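Local coordinates for SLT domain-containing protein (Bdellovibrio bacteriovorus HD100, PDB 6TAB), which is a lysozyme-like peptidoglycan hydrolase of altered substrate specificity that facilitates exit of the periplasmic predator from its prey cell, at residues K88-H93 against H191-N196; A97-G102 against Q127-W132; W229-L232 against T238-K241; S209-I214 against A221-A226. One frame throughout, in Å; residues are numbered along the deposited sequence. Where two conformers were deposited one is given.

Interaction 1: residues K88-H93 against H191-N196; sequences KAWSTH and HDPLQN
Trp90 and His93, one turn apart on helix 87-101, meet Pro193 and Leu194 in the first turn of helix 193-211, a helix-helix contact in the lysozyme-like SLT fold. Pro193 meets the indole alone, whereas Leu194 touches both rings. Pro193 crosses the indole at about a right angle, with CB 3.5 Å above the ring plane and offset toward the rim; its CG comes 3.7 Å from Trp90 NE1. The indole reaches this position with CG anti to the carbonyl carbon (chi1 -66°), and although the CB of Trp90 leaves the helix beside the partner segment, the ring end closes on it. Leu194 spans the two aromatic groups: CD2 lies 3.9 Å from Trp90 CD1, while CB sits over the imidazole. That second contact is a CH-pi interaction, since Leu194 CB is 3.9 Å from the centroid of the His93 ring and only 7° off its normal. His93 NE2 hydrogen-bonds Ser198 OG, one turn further along helix 193-211. Outside the two segments, Trp80 packs edge-to-face with Trp90, and Leu169 touches both Trp90 and Pro193. Asp192 is the N-cap of helix 193-211: its OD1 accepts from Leu194 N at 3.0 Å on the anti side, 31° out of the carboxylate plane.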
loop_
_atom_site.group_PDB
_atom_site.type_symbol
_atom_site.label_atom_id
_atom_site.label_comp_id
_atom_site.label_asym_id
_atom_site.label_seq_id
_atom_site.Cartn_x
_atom_site.Cartn_y
_atom_site.Cartn_z
ATOM N N LYS A 88 7.412 -15.191 2.554
ATOM C CA LYS A 88 8.434 -14.743 3.542
ATOM C C LYS A 88 9.496 -13.852 2.869
ATOM O O LYS A 88 9.917 -12.827 3.459
ATOM C CB LYS A 88 9.022 -15.952 4.278
ATOM C CG LYS A 88 8.058 -16.586 5.275
ATOM C CD LYS A 88 8.602 -17.778 5.999
ATOM C CE LYS A 88 7.558 -18.442 6.877
ATOM N NZ LYS A 88 7.005 -17.479 7.856
ATOM N N ALA A 89 9.910 -14.188 1.631
ATOM C CA ALA A 89 10.868 -13.344 0.896
ATOM C C ALA A 89 10.239 -11.977 0.551
ATOM O O ALA A 89 10.958 -10.944 0.534
ATOM C CB ALA A 89 11.360 -14.046 -0.348
ATOM N N TRP A 90 8.927 -11.932 0.247
ATOM C CA TRP A 90 8.251 -10.629 0.022
ATOM C C TRP A 90 8.375 -9.755 1.287
ATOM O O TRP A 90 8.667 -8.549 1.204
ATOM C CB TRP A 90 6.781 -10.809 -0.394
ATOM C CG TRP A 90 6.528 -11.470 -1.726
ATOM C CD1 TRP A 90 7.445 -12.010 -2.589
ATOM C CD2 TRP A 90 5.240 -11.672 -2.335
ATOM N NE1 TRP A 90 6.816 -12.515 -3.701
ATOM C CE2 TRP A 90 5.460 -12.340 -3.556
ATOM C CE3 TRP A 90 3.924 -11.361 -1.960
ATOM C CZ2 TRP A 90 4.405 -12.695 -4.401
ATOM C CZ3 TRP A 90 2.885 -11.719 -2.795
ATOM C CH2 TRP A 90 3.123 -12.391 -3.999
ATOM N N SER A 91 8.098 -10.348 2.469
ATOM C CA SER A 91 8.219 -9.618 3.762
ATOM C C SER A 91 9.643 -9.055 3.945
ATOM O O SER A 91 9.837 -7.882 4.277
ATOM C CB SER A 91 7.818 -10.489 4.930
ATOM O OG SER A 91 6.436 -10.830 4.835
ATOM N N THR A 92 10.650 -9.911 3.777
ATOM C CA THR A 92 12.069 -9.523 3.937
ATOM C C THR A 92 12.400 -8.323 3.025
ATOM O O THR A 92 13.044 -7.331 3.452
ATOM C CB THR A 92 12.987 -10.724 3.700
ATOM O OG1 THR A 92 12.650 -11.739 4.661
ATOM C CG2 THR A 92 14.457 -10.376 3.836
ATOM N N HIS A 93 11.953 -8.389 1.761
ATOM C CA HIS A 93 12.146 -7.278 0.802
ATOM C C HIS A 93 11.486 -5.985 1.301
ATOM O O HIS A 93 12.094 -4.899 1.259
ATOM C CB HIS A 93 11.628 -7.687 -0.594
ATOM C CG HIS A 93 11.652 -6.549 -1.561
ATOM N ND1 HIS A 93 12.816 -6.124 -2.147
ATOM C CD2 HIS A 93 10.670 -5.725 -2.014
ATOM C CE1 HIS A 93 12.542 -5.039 -2.903
ATOM N NE2 HIS A 93 11.238 -4.757 -2.800
ATOM N N HIS A 191 4.900 -6.765 -13.194
ATOM C CA HIS A 191 4.515 -8.106 -12.776
ATOM C C HIS A 191 5.604 -8.776 -11.918
ATOM O O HIS A 191 5.431 -9.933 -11.474
ATOM C CB HIS A 191 4.096 -8.920 -14.013
ATOM C CG HIS A 191 2.882 -8.391 -14.725
ATOM N ND1 HIS A 191 1.619 -8.488 -14.210
ATOM C CD2 HIS A 191 2.773 -7.667 -15.873
ATOM C CE1 HIS A 191 0.756 -7.904 -15.026
ATOM N NE2 HIS A 191 1.451 -7.381 -16.089
ATOM N N ASP A 192 6.728 -8.093 -11.666
ATOM C CA ASP A 192 7.739 -8.509 -10.687
ATOM C C ASP A 192 7.234 -8.073 -9.316
ATOM O O ASP A 192 7.153 -6.856 -9.075
ATOM C CB ASP A 192 9.108 -7.906 -11.034
ATOM C CG ASP A 192 10.219 -8.182 -10.022
ATOM O OD1 ASP A 192 9.905 -8.567 -8.849
ATOM O OD2 ASP A 192 11.419 -7.939 -10.388
ATOM N N PRO A 193 6.883 -9.012 -8.395
ATOM C CA PRO A 193 6.251 -8.618 -7.145
ATOM C C PRO A 193 7.127 -7.673 -6.293
ATOM O O PRO A 193 6.588 -6.790 -5.585
ATOM C CB PRO A 193 5.946 -9.957 -6.454
ATOM C CG PRO A 193 6.939 -10.911 -7.031
ATOM C CD PRO A 193 7.103 -10.473 -8.469
ATOM N N LEU A 194 8.450 -7.854 -6.337
ATOM C CA LEU A 194 9.332 -7.015 -5.508
ATOM C C LEU A 194 9.351 -5.565 -6.031
ATOM O O LEU A 194 9.269 -4.604 -5.229
ATOM C CB LEU A 194 10.737 -7.628 -5.475
ATOM C CG LEU A 194 10.844 -9.093 -5.017
ATOM C CD1 LEU A 194 12.312 -9.420 -4.858
ATOM C CD2 LEU A 194 10.088 -9.362 -3.709
ATOM N N GLN A 195 9.399 -5.379 -7.356
ATOM C CA GLN A 195 9.352 -4.003 -7.928
ATOM C C GLN A 195 7.988 -3.355 -7.671
ATOM O O GLN A 195 7.903 -2.148 -7.388
ATOM C CB GLN A 195 9.656 -4.020 -9.430
ATOM C CG GLN A 195 11.085 -4.430 -9.790
ATOM C CD GLN A 195 11.370 -4.261 -11.266
ATOM O OE1 GLN A 195 11.330 -3.144 -11.808
ATOM N NE2 GLN A 195 11.630 -5.366 -11.958
ATOM N N ASN A 196 6.916 -4.138 -7.771
ATOM C CA ASN A 196 5.556 -3.643 -7.525
ATOM C C ASN A 196 5.417 -3.145 -6.076
ATOM O O ASN A 196 4.881 -2.025 -5.832
ATOM C CB ASN A 196 4.542 -4.713 -7.936
ATOM C CG ASN A 196 3.118 -4.230 -8.089
ATOM O OD1 ASN A 196 2.417 -4.056 -7.084
ATOM N ND2 ASN A 196 2.681 -4.034 -9.336
#

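Interaction 2: residues A97-G102 against Q127-W132; sequences ALDKLG and QRKQYW
Leu98 and Lys129 form the close-packed part of a contact between helix 87-101 and helix 125-144 of the lysozyme-like fold, and Asp99 joins the same lysine on the outer side. The backbones are nearest at this pair, with the CA atoms of Leu98 and Lys129 7.1 Å apart. Buried Leu98 points its CB at the partner helix. That CB lies 3.9 Å from Lys129 CD, and the CD1 branch lies against the backbone, 3.9 Å from Lys129 O and 4.0 Å from Lys129 CA. The leucine therefore packs on the lysine's methylenes, with van der Waals contact to its backbone. The outer side is polar: Asp99 is exposed, and its carboxylate meets the lysine at about a right angle. A bend at chi3 (-58°) in the otherwise extended Lys129 chain accompanies the placement of its ammonium beside this acid. The charge of Lys129 has a further partner, since NZ also hydrogen-bonds Tyr95 O, and Asp99 OD1 is also hydrogen-bonded to Tyr125 OH. With these partners the ammonium is gripped from helix 87-101 by both a carboxylate and a main-chain carbonyl. The salt bridge is asymmetric: Lys129 NZ approaches Asp99 OD1 on the syn side at 2.8 Å, 32° out of the carboxylate plane, but stays 3.4 Å from Asp99 OD2.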
loop_
_atom_site.group_PDB
_atom_site.type_symbol
_atom_site.label_atom_id
_atom_site.label_comp_id
_atom_site.label_asym_id
_atom_site.label_seq_id
_atom_site.Cartn_x
_atom_site.Cartn_y
_atom_site.Cartn_z
ATOM N N ALA A 97 13.273 -2.441 2.021
ATOM C CA ALA A 97 12.882 -1.339 1.136
ATOM C C ALA A 97 12.257 -0.174 1.926
ATOM O O ALA A 97 12.397 1.008 1.522
ATOM C CB ALA A 97 11.942 -1.807 0.054
ATOM N N LEU A 98 11.604 -0.450 3.057
ATOM C CA LEU A 98 11.018 0.607 3.881
ATOM C C LEU A 98 12.137 1.546 4.377
ATOM O O LEU A 98 11.917 2.783 4.455
ATOM C CB LEU A 98 10.195 -0.001 5.029
ATOM C CG LEU A 98 8.755 -0.385 4.668
ATOM C CD1 LEU A 98 8.173 -1.249 5.796
ATOM C CD2 LEU A 98 7.835 0.809 4.400
ATOM N N ASP A 99 13.319 1.007 4.752
ATOM C CA ASP A 99 14.434 1.881 5.229
ATOM C C ASP A 99 14.891 2.852 4.115
ATOM O O ASP A 99 15.268 4.016 4.441
ATOM C CB ASP A 99 15.648 1.105 5.736
ATOM C CG ASP A 99 15.447 0.174 6.926
ATOM O OD1 ASP A 99 14.498 0.386 7.685
ATOM O OD2 ASP A 99 16.269 -0.792 7.072
ATOM N N LYS A 100 14.902 2.386 2.855
ATOM C CA LYS A 100 15.463 3.154 1.736
ATOM C C LYS A 100 14.419 4.102 1.110
ATOM O O LYS A 100 14.733 5.253 0.776
ATOM C CB LYS A 100 15.992 2.189 0.662
ATOM C CG LYS A 100 16.654 2.858 -0.541
ATOM C CD LYS A 100 17.047 1.874 -1.649
ATOM C CE LYS A 100 17.939 2.469 -2.721
ATOM N NZ LYS A 100 17.216 3.439 -3.586
ATOM N N LEU A 101 13.181 3.617 0.955
ATOM C CA LEU A 101 12.107 4.267 0.183
ATOM C C LEU A 101 10.957 4.813 1.037
ATOM O O LEU A 101 10.171 5.631 0.510
ATOM C CB LEU A 101 11.552 3.293 -0.857
ATOM C CG LEU A 101 12.576 2.711 -1.837
ATOM C CD1 LEU A 101 11.881 1.724 -2.784
ATOM C CD2 LEU A 101 13.325 3.768 -2.620
ATOM N N GLY A 102 10.840 4.368 2.296
ATOM C CA GLY A 102 9.780 4.801 3.180
ATOM C C GLY A 102 10.206 5.624 4.396
ATOM O O GLY A 102 9.472 5.621 5.391
ATOM N N GLN A 127 8.190 -1.875 15.070
ATOM C CA GLN A 127 6.739 -2.104 15.074
ATOM C C GLN A 127 6.024 -1.363 13.926
ATOM O O GLN A 127 5.061 -1.897 13.331
ATOM C CB GLN A 127 6.129 -1.778 16.449
ATOM C CG GLN A 127 6.539 -2.717 17.608
ATOM C CD GLN A 127 6.049 -2.219 18.952
ATOM O OE1 GLN A 127 6.126 -1.013 19.259
ATOM N NE2 GLN A 127 5.488 -3.127 19.753
ATOM N N ARG A 128 6.458 -0.108 13.637
ATOM C CA ARG A 128 5.846 0.630 12.491
ATOM C C ARG A 128 6.131 -0.118 11.170
ATOM O O ARG A 128 5.259 -0.102 10.263
ATOM C CB ARG A 128 6.339 2.098 12.457
ATOM C CG ARG A 128 5.876 2.955 13.641
ATOM C CD ARG A 128 6.092 4.467 13.525
ATOM N NE ARG A 128 7.449 4.912 13.268
ATOM C CZ ARG A 128 8.384 5.180 14.182
ATOM N NH1 ARG A 128 8.201 4.835 15.460
ATOM N NH2 ARG A 128 9.507 5.787 13.796
ATOM N N LYS A 129 7.333 -0.690 11.010
ATOM C CA LYS A 129 7.627 -1.476 9.770
ATOM C C LYS A 129 6.711 -2.725 9.699
ATOM O O LYS A 129 6.199 -3.068 8.618
ATOM C CB LYS A 129 9.109 -1.837 9.661
ATOM C CG LYS A 129 10.012 -0.623 9.430
ATOM C CD LYS A 129 11.323 -0.878 8.689
ATOM C CE LYS A 129 12.236 -1.885 9.313
ATOM N NZ LYS A 129 13.523 -2.103 8.618
ATOM N N GLN A 130 6.507 -3.419 10.834
ATOM C CA GLN A 130 5.567 -4.556 10.866
ATOM C C GLN A 130 4.147 -4.103 10.477
ATOM O O GLN A 130 3.440 -4.846 9.726
ATOM C CB GLN A 130 5.589 -5.246 12.239
ATOM C CG GLN A 130 6.866 -6.034 12.536
ATOM C CD GLN A 130 6.895 -6.547 13.957
ATOM O OE1 GLN A 130 5.930 -7.135 14.447
ATOM N NE2 GLN A 130 8.020 -6.366 14.635
ATOM N N TYR A 131 3.683 -2.957 11.010
ATOM C CA TYR A 131 2.354 -2.400 10.725
ATOM C C TYR A 131 2.182 -2.177 9.203
ATOM O O TYR A 131 1.203 -2.609 8.577
ATOM C CB TYR A 131 2.147 -1.072 11.517
ATOM C CG TYR A 131 0.833 -0.410 11.165
ATOM C CD1 TYR A 131 -0.364 -0.842 11.717
ATOM C CD2 TYR A 131 0.763 0.633 10.250
ATOM C CE1 TYR A 131 -1.596 -0.327 11.339
ATOM C CE2 TYR A 131 -0.447 1.202 9.892
ATOM C CZ TYR A 131 -1.639 0.726 10.423
ATOM O OH TYR A 131 -2.845 1.256 10.019
ATOM N N TRP A 132 3.143 -1.437 8.616
ATOM C CA TRP A 132 3.014 -1.061 7.189
ATOM C C TRP A 132 3.096 -2.288 6.272
ATOM O O TRP A 132 2.397 -2.326 5.235
ATOM C CB TRP A 132 3.991 0.077 6.802
ATOM C CG TRP A 132 3.430 1.402 7.242
ATOM C CD1 TRP A 132 3.789 2.131 8.346
ATOM C CD2 TRP A 132 2.269 2.067 6.704
ATOM N NE1 TRP A 132 2.974 3.238 8.493
ATOM C CE2 TRP A 132 2.033 3.233 7.483
ATOM C CE3 TRP A 132 1.450 1.815 5.604
ATOM C CZ2 TRP A 132 0.934 4.053 7.236
ATOM C CZ3 TRP A 132 0.412 2.675 5.326
ATOM C CH2 TRP A 132 0.153 3.780 6.136
#

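Interaction 3: residues W229-L232 against T238-K241; sequences WSVL and TSYK
Tyr240 meets the main chain of Val231 and Leu232 with its CA, its CB and one side of its ring (CD1, CE1). At the root, Tyr240 CA lies 3.4 Å from Val231 O in a CA-H...O contact, with an angle of 127° at the hydrogen. The next atom, CB, is 3.6 Å from the same oxygen, which lies at the edge of the ring, near its plane. Val231 O is buried here and has no hydrogen-bonding partner in the model; the close C-H groups of Tyr240 CA and CB are what it meets across this contact. The chain then turns with CG anti to the backbone N (chi1 172°), carrying the ring past the end of the 3-10 turn. Along that flank, CD1 and CE1 each come 3.7 Å from Leu232 O. The 3-10 segment 230-232 belongs to the loop that precedes helix 238-248 in the lysozyme-like domain, so the contact brings this short turn against the first residues of the helix, across a connection of five residues. One residue before the tyrosine, Ser239 faces the valine: its OG is 3.9 Å from Val231 CG1, a van der Waals approach. Outside the segments, Glu143 of helix 125-144 and Ile243 of helix 238-248 also touch the valine side chain. Val231 CG1 itself stands anti to the carbonyl carbon, and Ser239 CB is 4.0 Å from it.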
loop_
_atom_site.group_PDB
_atom_site.type_symbol
_atom_site.label_atom_id
_atom_site.label_comp_id
_atom_site.label_asym_id
_atom_site.label_seq_id
_atom_site.Cartn_x
_atom_site.Cartn_y
_atom_site.Cartn_z
ATOM N N TRP A 229 -5.362 4.667 -4.397
ATOM C CA TRP A 229 -6.062 3.338 -4.334
ATOM C C TRP A 229 -7.527 3.473 -3.889
ATOM O O TRP A 229 -7.835 3.952 -2.788
ATOM C CB TRP A 229 -5.319 2.364 -3.412
ATOM C CG TRP A 229 -4.010 1.849 -3.919
ATOM C CD1 TRP A 229 -3.834 0.860 -4.845
ATOM C CD2 TRP A 229 -2.685 2.261 -3.516
ATOM N NE1 TRP A 229 -2.501 0.642 -5.073
ATOM C CE2 TRP A 229 -1.768 1.459 -4.247
ATOM C CE3 TRP A 229 -2.175 3.225 -2.615
ATOM C CZ2 TRP A 229 -0.383 1.560 -4.047
ATOM C CZ3 TRP A 229 -0.817 3.310 -2.415
ATOM C CH2 TRP A 229 0.066 2.510 -3.139
ATOM N N SER A 230 -8.432 2.935 -4.716
ATOM C CA SER A 230 -9.866 2.920 -4.418
ATOM C C SER A 230 -10.199 2.109 -3.149
ATOM O O SER A 230 -11.137 2.452 -2.420
ATOM C CB SER A 230 -10.626 2.398 -5.620
ATOM O OG SER A 230 -10.370 0.999 -5.828
ATOM N N VAL A 231 -9.411 1.059 -2.852
ATOM C CA VAL A 231 -9.681 0.171 -1.680
ATOM C C VAL A 231 -9.475 0.925 -0.360
ATOM O O VAL A 231 -9.991 0.481 0.673
ATOM C CB VAL A 231 -8.880 -1.150 -1.707
ATOM C CG1 VAL A 231 -9.275 -1.995 -2.922
ATOM C CG2 VAL A 231 -7.366 -0.956 -1.569
ATOM N N LEU A 232 -8.757 2.066 -0.382
ATOM C CA LEU A 232 -8.534 2.910 0.817
ATOM C C LEU A 232 -9.571 4.044 0.928
ATOM O O LEU A 232 -9.512 4.802 1.917
ATOM C CB LEU A 232 -7.096 3.467 0.835
ATOM C CG LEU A 232 -5.981 2.446 1.049
ATOM C CD1 LEU A 232 -4.618 3.114 1.014
ATOM C CD2 LEU A 232 -6.150 1.654 2.347
ATOM N N THR A 238 -16.733 -4.029 0.974
ATOM C CA THR A 238 -16.080 -5.037 1.752
ATOM C C THR A 238 -14.584 -4.728 1.908
ATOM O O THR A 238 -14.013 -4.951 2.994
ATOM C CB THR A 238 -16.347 -6.410 1.125
ATOM O OG1 THR A 238 -17.757 -6.668 1.072
ATOM C CG2 THR A 238 -15.621 -7.497 1.876
ATOM N N SER A 239 -13.936 -4.259 0.836
ATOM C CA SER A 239 -12.488 -4.009 0.858
ATOM C C SER A 239 -12.122 -2.995 1.957
ATOM O O SER A 239 -11.335 -3.292 2.857
ATOM C CB SER A 239 -11.998 -3.577 -0.506
ATOM O OG SER A 239 -12.633 -2.372 -0.947
ATOM N N TYR A 240 -12.692 -1.792 1.853
ATOM C CA TYR A 240 -12.377 -0.698 2.813
ATOM C C TYR A 240 -12.725 -1.142 4.248
ATOM O O TYR A 240 -11.910 -0.984 5.176
ATOM C CB TYR A 240 -13.120 0.593 2.453
ATOM C CG TYR A 240 -12.970 1.673 3.515
ATOM C CD1 TYR A 240 -11.834 2.465 3.569
ATOM C CD2 TYR A 240 -13.928 1.879 4.497
ATOM C CE1 TYR A 240 -11.654 3.422 4.561
ATOM C CE2 TYR A 240 -13.777 2.845 5.488
ATOM C CZ TYR A 240 -12.635 3.632 5.515
ATOM O OH TYR A 240 -12.439 4.561 6.516
ATOM N N LYS A 241 -13.929 -1.714 4.438
ATOM C CA LYS A 241 -14.369 -2.100 5.802
ATOM C C LYS A 241 -13.411 -3.131 6.424
ATOM O O LYS A 241 -13.097 -3.052 7.624
ATOM C CB LYS A 241 -15.827 -2.593 5.800
ATOM C CG LYS A 241 -16.872 -1.504 5.538
ATOM C CD LYS A 241 -18.325 -1.936 5.642
ATOM C CE LYS A 241 -18.674 -3.079 4.722
ATOM N NZ LYS A 241 -20.115 -3.394 4.824
#

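Interaction 4: residues S209-I214 against A221-A226; sequences SRDGRI and AWKGGA
Asp211 OD2 accepts a hydrogen bond from Gly224 N, and Ile214 O accepts one from Gly225 N, joining the last residue of helix 193-211 and the loop that follows it to the chain that leaves the small hairpin 217-222 of the lysozyme-like fold. The Gly224 bond is short and fairly straight (2.8 Å from N to Asp211 OD2, 162° at the hydrogen) and uses the anti lone pair of the carboxylate. The Gly225 bond is equally short, but more bent, at 143°. The other carboxylate oxygen, OD1, has a salt bridge to Arg227 NH2 and accepts from a water that in turn accepts from Lys223 NZ. At 4.5 Å from Asp211 OD1, Lys223 NZ is too far for a direct salt bridge, and the water links them. Outward from these bonds, the lysine chain crosses the carboxylate at about a right angle, with a bend at chi2 (-63°) bringing CD near Asp211 CG. Arg213 crosses the lysine obliquely, and its NE hydrogen-bonds Ala215 O. Gly224 has positive phi, and its CA lies 3.5 Å from Arg213 O, a CA-H...O contact to a buried oxygen that has no other partner in the model. The arginine's hydrocarbon part closes the contact, with Arg213 CD 3.8 Å from Lys223 CB.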
loop_
_atom_site.group_PDB
_atom_site.type_symbol
_atom_site.label_atom_id
_atom_site.label_comp_id
_atom_site.label_asym_id
_atom_site.label_seq_id
_atom_site.Cartn_x
_atom_site.Cartn_y
_atom_site.Cartn_z
ATOM N N SER A 209 3.069 11.405 3.929
ATOM C CA SER A 209 3.964 12.450 4.503
ATOM C C SER A 209 3.530 13.881 4.128
ATOM O O SER A 209 3.670 14.811 4.955
ATOM C CB SER A 209 5.411 12.198 4.124
ATOM O OG SER A 209 6.263 13.215 4.629
ATOM N N ARG A 210 3.006 13.976 2.900
ATOM C CA ARG A 210 2.547 15.343 2.456
ATOM C C ARG A 210 1.240 15.702 3.184
ATOM O O ARG A 210 1.019 16.879 3.582
ATOM C CB ARG A 210 2.337 15.405 0.930
ATOM C CG ARG A 210 1.763 16.698 0.346
ATOM C CD ARG A 210 1.501 16.642 -1.159
ATOM N NE ARG A 210 1.105 17.928 -1.750
ATOM C CZ ARG A 210 1.915 18.770 -2.384
ATOM N NH1 ARG A 210 3.192 18.480 -2.560
ATOM N NH2 ARG A 210 1.448 19.919 -2.842
ATOM N N ASP A 211 0.331 14.720 3.331
ATOM C CA ASP A 211 -1.039 14.999 3.798
ATOM C C ASP A 211 -1.168 14.825 5.337
ATOM O O ASP A 211 -2.183 15.260 5.930
ATOM C CB ASP A 211 -2.040 14.114 3.044
ATOM C CG ASP A 211 -2.203 14.421 1.557
ATOM O OD1 ASP A 211 -1.873 15.601 1.142
ATOM O OD2 ASP A 211 -2.673 13.503 0.812
ATOM N N GLY A 212 -0.251 14.071 5.953
ATOM C CA GLY A 212 -0.268 13.837 7.395
ATOM C C GLY A 212 -1.333 12.855 7.873
ATOM O O GLY A 212 -1.732 12.924 9.060
ATOM N N ARG A 213 -1.794 11.944 6.996
ATOM C CA ARG A 213 -2.872 10.994 7.328
ATOM C C ARG A 213 -2.816 9.824 6.346
ATOM O O ARG A 213 -2.252 9.937 5.238
ATOM C CB ARG A 213 -4.230 11.698 7.370
ATOM C CG ARG A 213 -4.643 12.347 6.071
ATOM C CD ARG A 213 -5.891 13.253 6.189
ATOM N NE ARG A 213 -7.052 12.457 6.525
ATOM C CZ ARG A 213 -7.907 12.644 7.523
ATOM N NH1 ARG A 213 -7.871 13.749 8.245
ATOM N NH2 ARG A 213 -8.826 11.714 7.766
ATOM N N ILE A 214 -3.400 8.696 6.793
ATOM C CA ILE A 214 -3.398 7.445 6.008
ATOM C C ILE A 214 -4.385 7.472 4.835
ATOM O O ILE A 214 -4.046 6.999 3.721
ATOM C CB ILE A 214 -3.643 6.241 6.931
ATOM C CG1 ILE A 214 -2.491 6.088 7.937
ATOM C CG2 ILE A 214 -3.888 4.946 6.149
ATOM C CD1 ILE A 214 -2.745 5.120 9.092
ATOM N N ALA A 221 -11.511 16.434 -1.124
ATOM C CA ALA A 221 -10.321 15.825 -1.775
ATOM C C ALA A 221 -9.829 14.585 -1.005
ATOM O O ALA A 221 -9.651 14.645 0.190
ATOM C CB ALA A 221 -9.229 16.867 -1.866
ATOM N N TRP A 222 -9.568 13.473 -1.709
ATOM C CA TRP A 222 -8.985 12.265 -1.102
ATOM C C TRP A 222 -7.527 12.531 -0.686
ATOM O O TRP A 222 -6.783 13.252 -1.398
ATOM C CB TRP A 222 -9.101 11.053 -2.045
ATOM C CG TRP A 222 -10.512 10.612 -2.307
ATOM C CD1 TRP A 222 -11.246 10.760 -3.451
ATOM C CD2 TRP A 222 -11.382 9.946 -1.374
ATOM N NE1 TRP A 222 -12.504 10.248 -3.282
ATOM C CE2 TRP A 222 -12.624 9.744 -2.015
ATOM C CE3 TRP A 222 -11.237 9.530 -0.050
ATOM C CZ2 TRP A 222 -13.702 9.122 -1.383
ATOM C CZ3 TRP A 222 -12.298 8.910 0.571
ATOM C CH2 TRP A 222 -13.518 8.729 -0.079
ATOM N N LYS A 223 -7.123 11.942 0.457
ATOM C CA LYS A 223 -5.824 12.185 1.087
ATOM C C LYS A 223 -5.053 10.872 1.322
ATOM O O LYS A 223 -5.630 9.749 1.342
ATOM C CB LYS A 223 -6.023 12.904 2.426
ATOM C CG LYS A 223 -6.672 14.277 2.324
ATOM C CD LYS A 223 -5.886 15.332 1.549
ATOM C CE LYS A 223 -6.601 16.670 1.485
ATOM N NZ LYS A 223 -5.872 17.631 0.627
ATOM N N GLY A 224 -3.727 10.995 1.525
ATOM C CA GLY A 224 -2.884 9.835 1.832
ATOM C C GLY A 224 -2.964 8.772 0.744
ATOM O O GLY A 224 -2.974 9.061 -0.470
ATOM N N GLY A 225 -2.973 7.490 1.152
ATOM C CA GLY A 225 -3.036 6.377 0.174
ATOM C C GLY A 225 -4.321 6.399 -0.649
ATOM O O GLY A 225 -4.347 5.810 -1.761
ATOM N N ALA A 226 -5.396 7.034 -0.123
ATOM C CA ALA A 226 -6.662 7.139 -0.902
ATOM C C ALA A 226 -6.482 8.032 -2.143
ATOM O O ALA A 226 -7.328 8.015 -3.029
ATOM C CB ALA A 226 -7.790 7.625 -0.019
HETATM O O HOH W 1 -3.212 17.892 2.031
#

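In the fold
Along the chain, interaction 2 falls within the span of interaction 1, followed by interaction 4 and then interaction 3. Interactions 1 and 2 share helix 87-101, with centres 13 Å apart; interactions 1 and 4 use opposite ends of helix 193-211, their centres 24 Å apart on opposite sides of the chain's centre. Interactions 3 and 4 touch, Leu232 CD1 packing 3.7 Å from Gly225 C. Interactions 2 and 4 meet where Trp132 CH2 lies 3.9 Å from Ile214 CG1. Helix 87-101 thus packs on both helix 125-144 and helix 193-211 within one compact helical domain.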